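Local coordinates for Esterase/lipase (Lactobacillus rhamnosus, PDB 4N5H), which probably hydrolyses carboxylic esters, and may also transfer acyl groups, as an esterase of the alpha/beta-hydrolase fold, at residues V186-S190 / L221-Q225; P234-I238 / L252-F256. The protein carries 1 engineered substitution. One frame throughout, in Å; residues are numbered along the deposited sequence.

Interaction 1. Residues V186-S190 / L221-Q225; sequences VAEPS and LNFSQ
In this alpha/beta-hydrolase, the loop that follows strand 179-183 and turns into a 3-10 segment at Pro189 meets the start of helix 223-226. The touching parts run 109° apart, with CA atoms closest at Glu188-Asn222 (4.7 Å) and Ala187-Phe223 (5.6 Å). Leu221 brings its backbone O to 3.6 Å from Pro189 CG, while its side chain packs on Leu207 and Leu210 of helix 203-211. Asn222 stands at the N-cap position in an extended conformation (phi/psi -111/143), yet its amide (chi1 m) makes no capping bond and faces the 186-190 loop. There it suits a turn offering both donor and acceptor: Asn222 OD1 accepts from Ser190 N at 2.9 Å, and Asn222 ND2 donates to Ser190 OG at 2.9 Å. Asn222 ND2 also donates to Gln225 OE1 (2.9 Å), which accepts from Asn222 N too, one oxygen serving side-chain and backbone nitrogens alike. Phe223 opens the helix; its N donates almost linearly to Ala187 O (2.9 Å, 174°), and its CB rests 4.1 Å from Ala187 CB, where a small methyl permits close backbone approach. The ring (chi1 t) leads away toward helices 147-158 and 246-258. Ser224 N comes too early in the helix for a preceding helical carbonyl. Glu188, folded with chi1 and chi2 both m, supplies the acceptor: Ser224 N donates to Glu188 OE2 at 2.8 Å. A water donates to Glu188 OE1 (2.7 Å) and weakly to Asn222 OD1 (3.1 Å), and Ser224 OG, in the p rotamer, donates to Glu188 OE1 at 2.6 Å.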
loop_
_atom_site.group_PDB
_atom_site.type_symbol
_atom_site.label_atom_id
_atom_site.label_comp_id
_atom_site.label_asym_id
_atom_site.label_seq_id
_atom_site.Cartn_x
_atom_site.Cartn_y
_atom_site.Cartn_z
ATOM N N VAL A 186 0.512 32.446 -11.349
ATOM C CA VAL A 186 1.282 33.563 -10.782
ATOM C C VAL A 186 2.102 34.211 -11.891
ATOM O O VAL A 186 3.301 34.160 -11.905
ATOM C CB VAL A 186 2.028 33.112 -9.562
ATOM C CG1 VAL A 186 2.626 34.338 -8.846
ATOM C CG2 VAL A 186 0.995 32.487 -8.629
ATOM N N ALA A 187 1.409 34.728 -12.869
ATOM C CA ALA A 187 2.089 35.147 -14.078
ATOM C C ALA A 187 2.791 36.502 -13.978
ATOM O O ALA A 187 3.649 36.807 -14.863
ATOM C CB ALA A 187 1.165 35.099 -15.264
ATOM N N GLU A 188 2.454 37.278 -12.917
ATOM C CA GLU A 188 3.096 38.570 -12.661
ATOM C C GLU A 188 3.791 38.571 -11.307
ATOM O O GLU A 188 3.323 39.220 -10.351
ATOM C CB GLU A 188 2.043 39.689 -12.768
ATOM C CG GLU A 188 1.344 39.757 -14.098
ATOM C CD GLU A 188 2.251 40.291 -15.204
ATOM O OE1 GLU A 188 2.820 41.406 -15.044
ATOM O OE2 GLU A 188 2.386 39.630 -16.208
ATOM N N PRO A 189 4.892 37.799 -11.175
ATOM C CA PRO A 189 5.486 37.606 -9.853
ATOM C C PRO A 189 5.955 38.948 -9.236
ATOM O O PRO A 189 5.970 39.069 -7.978
ATOM C CB PRO A 189 6.672 36.727 -10.099
ATOM C CG PRO A 189 6.771 36.470 -11.463
ATOM C CD PRO A 189 5.513 36.873 -12.135
ATOM N N SER A 190 6.194 39.959 -10.075
ATOM C CA SER A 190 6.690 41.279 -9.498
ATOM C C SER A 190 5.606 41.965 -8.688
ATOM O O SER A 190 5.951 42.807 -7.807
ATOM C CB SER A 190 7.240 42.220 -10.613
ATOM O OG SER A 190 8.338 41.611 -11.151
ATOM N N LEU A 221 10.704 38.424 -16.398
ATOM C CA LEU A 221 10.201 37.536 -15.289
ATOM C C LEU A 221 8.654 37.456 -15.371
ATOM O O LEU A 221 8.107 36.512 -14.838
ATOM C CB LEU A 221 10.528 38.120 -13.909
ATOM C CG LEU A 221 11.743 37.960 -13.089
ATOM C CD1 LEU A 221 11.330 38.116 -11.658
ATOM C CD2 LEU A 221 12.425 36.653 -13.272
ATOM N N ASN A 222 8.001 38.471 -15.952
ATOM C CA ASN A 222 6.546 38.634 -15.911
ATOM C C ASN A 222 5.981 38.417 -17.269
ATOM O O ASN A 222 6.549 38.789 -18.301
ATOM C CB ASN A 222 6.186 40.020 -15.379
ATOM C CG ASN A 222 6.677 40.260 -13.980
ATOM O OD1 ASN A 222 6.018 39.930 -13.008
ATOM N ND2 ASN A 222 7.895 40.817 -13.862
ATOM N N PHE A 223 4.814 37.788 -17.356
ATOM C CA PHE A 223 4.150 37.659 -18.663
ATOM C C PHE A 223 4.018 38.989 -19.382
ATOM O O PHE A 223 4.138 39.053 -20.600
ATOM C CB PHE A 223 2.779 36.976 -18.482
ATOM C CG PHE A 223 2.024 36.809 -19.731
ATOM C CD1 PHE A 223 2.323 35.771 -20.565
ATOM C CD2 PHE A 223 0.958 37.633 -20.026
ATOM C CE1 PHE A 223 1.660 35.578 -21.760
ATOM C CE2 PHE A 223 0.251 37.446 -21.189
ATOM C CZ PHE A 223 0.617 36.413 -22.061
ATOM N N SER A 224 3.686 40.047 -18.653
ATOM C CA SER A 224 3.524 41.353 -19.241
ATOM C C SER A 224 4.820 41.804 -19.953
ATOM O O SER A 224 4.731 42.693 -20.785
ATOM C CB SER A 224 3.178 42.363 -18.172
ATOM O OG SER A 224 4.086 42.438 -17.092
ATOM N N GLN A 225 5.990 41.246 -19.556
ATOM C CA GLN A 225 7.281 41.587 -20.207
ATOM C C GLN A 225 7.578 40.742 -21.381
ATOM O O GLN A 225 8.315 41.172 -22.246
ATOM C CB GLN A 225 8.416 41.488 -19.227
ATOM C CG GLN A 225 8.406 42.515 -18.169
ATOM C CD GLN A 225 9.208 42.175 -16.983
ATOM O OE1 GLN A 225 9.227 41.074 -16.468
ATOM N NE2 GLN A 225 9.878 43.212 -16.454
HETATM O O HOH W 1 4.320 42.504 -13.089
#

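Interaction 2. Residues P234-I238 / L252-F256; sequences PFMLI and LLKVF
Strand 235-238 and helix 252-256 run nearly antiparallel, at 161°, with axes 11.0 Å apart, a gap filled by apolar side chains without any hydrogen bond across it. CA atoms approach most closely at Leu237-Leu253 (8.4 Å) and Phe235-Phe256 (9.1 Å). Extended backbone turns Phe235 and Leu237 toward the helix and Met236 away, onto helix 288-311. Phe256 is the main bump from the helix: with chi1 m its ring, long enough to span much of the gap, enters the hollow between Phe235 and Leu237, Phe256 CZ lying 3.7 Å from Phe235 CB and Phe256 CE2 4.4 Å from Leu237 CB. This is the strand-to-helix packing of a beta-alpha-beta unit, completed by strand 263-268, within the alpha/beta-hydrolase sheet. Phe235 offers a broad, flat face, with Phe256 CE1 over it; the rings meet obliquely, centroids 5.3 Å apart and planes at 53°. Leu237 (t, p), long and branched, pushes between two helix leucines: Leu237 CD2 touches Leu253 CD2 at 3.6 Å, and Leu237 CD1 lies 4.3 Å from Leu252 CD2.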
loop_
_atom_site.group_PDB
_atom_site.type_symbol
_atom_site.label_atom_id
_atom_site.label_comp_id
_atom_site.label_asym_id
_atom_site.label_seq_id
_atom_site.Cartn_x
_atom_site.Cartn_y
_atom_site.Cartn_z
ATOM N N PRO A 234 -4.351 31.132 -28.488
ATOM C CA PRO A 234 -5.380 31.478 -27.517
ATOM C C PRO A 234 -5.061 30.888 -26.113
ATOM O O PRO A 234 -4.341 29.892 -26.033
ATOM C CB PRO A 234 -6.636 30.833 -28.037
ATOM C CG PRO A 234 -6.219 30.130 -29.254
ATOM C CD PRO A 234 -4.767 30.100 -29.406
ATOM N N PHE A 235 -5.491 31.636 -25.107
ATOM C CA PHE A 235 -5.325 31.313 -23.693
ATOM C C PHE A 235 -6.660 30.994 -23.080
ATOM O O PHE A 235 -7.754 31.416 -23.548
ATOM C CB PHE A 235 -4.703 32.407 -22.905
ATOM C CG PHE A 235 -3.193 32.536 -23.138
ATOM C CD1 PHE A 235 -2.680 33.015 -24.330
ATOM C CD2 PHE A 235 -2.269 32.158 -22.152
ATOM C CE1 PHE A 235 -1.297 33.115 -24.529
ATOM C CE2 PHE A 235 -0.934 32.310 -22.366
ATOM C CZ PHE A 235 -0.422 32.735 -23.544
ATOM N N MET A 236 -6.609 30.208 -21.987
ATOM C CA MET A 236 -7.816 30.003 -21.145
ATOM C C MET A 236 -7.409 30.193 -19.698
ATOM O O MET A 236 -6.405 29.547 -19.230
ATOM C CB MET A 236 -8.392 28.627 -21.354
ATOM C CG MET A 236 -9.629 28.346 -20.537
ATOM S SD MET A 236 -10.256 26.695 -20.810
ATOM C CE MET A 236 -11.696 26.720 -19.713
ATOM N N LEU A 237 -8.077 31.073 -18.991
ATOM C CA LEU A 237 -7.707 31.410 -17.646
ATOM C C LEU A 237 -8.751 30.811 -16.713
ATOM O O LEU A 237 -9.932 31.123 -16.829
ATOM C CB LEU A 237 -7.626 32.915 -17.420
ATOM C CG LEU A 237 -7.379 33.396 -16.026
ATOM C CD1 LEU A 237 -6.024 32.846 -15.531
ATOM C CD2 LEU A 237 -7.394 34.943 -16.000
ATOM N N ILE A 238 -8.263 29.947 -15.830
ATOM C CA ILE A 238 -9.045 29.168 -14.862
ATOM C C ILE A 238 -8.687 29.553 -13.473
ATOM O O ILE A 238 -7.513 29.651 -13.118
ATOM C CB ILE A 238 -8.789 27.677 -15.100
ATOM C CG1 ILE A 238 -9.261 27.262 -16.479
ATOM C CG2 ILE A 238 -9.392 26.809 -14.013
ATOM C CD1 ILE A 238 -8.713 25.921 -16.966
ATOM N N LEU A 252 -3.483 39.512 -14.651
ATOM C CA LEU A 252 -3.327 38.932 -15.967
ATOM C C LEU A 252 -4.390 39.283 -16.972
ATOM O O LEU A 252 -4.121 39.495 -18.159
ATOM C CB LEU A 252 -3.286 37.384 -15.882
ATOM C CG LEU A 252 -2.924 36.710 -17.166
ATOM C CD1 LEU A 252 -1.607 37.219 -17.753
ATOM C CD2 LEU A 252 -2.720 35.200 -16.830
ATOM N N LEU A 253 -5.651 39.395 -16.529
ATOM C CA LEU A 253 -6.651 39.775 -17.471
ATOM C C LEU A 253 -6.358 41.207 -18.096
ATOM O O LEU A 253 -6.589 41.439 -19.256
ATOM C CB LEU A 253 -8.013 39.792 -16.818
ATOM C CG LEU A 253 -8.644 38.448 -16.471
ATOM C CD1 LEU A 253 -9.864 38.731 -15.590
ATOM C CD2 LEU A 253 -8.983 37.732 -17.725
ATOM N N LYS A 254 -5.929 42.103 -17.265
ATOM C CA LYS A 254 -5.584 43.420 -17.730
ATOM C C LYS A 254 -4.450 43.365 -18.744
ATOM O O LYS A 254 -4.444 44.083 -19.724
ATOM C CB LYS A 254 -5.207 44.342 -16.560
ATOM C CG LYS A 254 -6.407 44.715 -15.731
ATOM C CD LYS A 254 -5.935 45.424 -14.470
ATOM C CE LYS A 254 -7.154 45.808 -13.677
ATOM N NZ LYS A 254 -6.705 45.844 -12.272
ATOM N N VAL A 255 -3.439 42.535 -18.484
ATOM C CA VAL A 255 -2.357 42.301 -19.496
ATOM C C VAL A 255 -2.868 41.708 -20.780
ATOM O O VAL A 255 -2.498 42.161 -21.903
ATOM C CB VAL A 255 -1.229 41.402 -18.955
ATOM C CG1 VAL A 255 -0.194 41.161 -20.043
ATOM C CG2 VAL A 255 -0.667 42.001 -17.687
ATOM N N PHE A 256 -3.794 40.722 -20.664
ATOM C CA PHE A 256 -4.413 40.150 -21.814
ATOM C C PHE A 256 -5.137 41.239 -22.652
ATOM O O PHE A 256 -4.992 41.316 -23.880
ATOM C CB PHE A 256 -5.424 39.110 -21.439
ATOM C CG PHE A 256 -4.855 37.722 -20.999
ATOM C CD1 PHE A 256 -3.537 37.306 -21.233
ATOM C CD2 PHE A 256 -5.767 36.773 -20.498
ATOM C CE1 PHE A 256 -3.144 36.016 -20.872
ATOM C CE2 PHE A 256 -5.360 35.479 -20.186
ATOM C CZ PHE A 256 -4.056 35.097 -20.406
#

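The interactions come in series along the chain, and strand 235-240 is the next element after helix 223-226. Their centres lie 12 Å apart and they touch: Phe223 CD2 is 3.5 Å from Leu252 CD1, and Phe223 CE2 is 3.7 Å from Phe256 CE1. Helix 246-258 is thus covered by the sheet in interaction 2 and by the start of helix 223-226 from interaction 1. Strand 179-183 runs into the 186-190 loop; its parallel neighbour 235-240 supplies the strand of interaction 2. Val186 bonds through its backbone to Ser146, the probable nucleophile of a Ser146-His278-Asp243 triad, so the 186-190 loop starts beside the likely active site, and the Leu237 side chain lies near the putative triad without touching it.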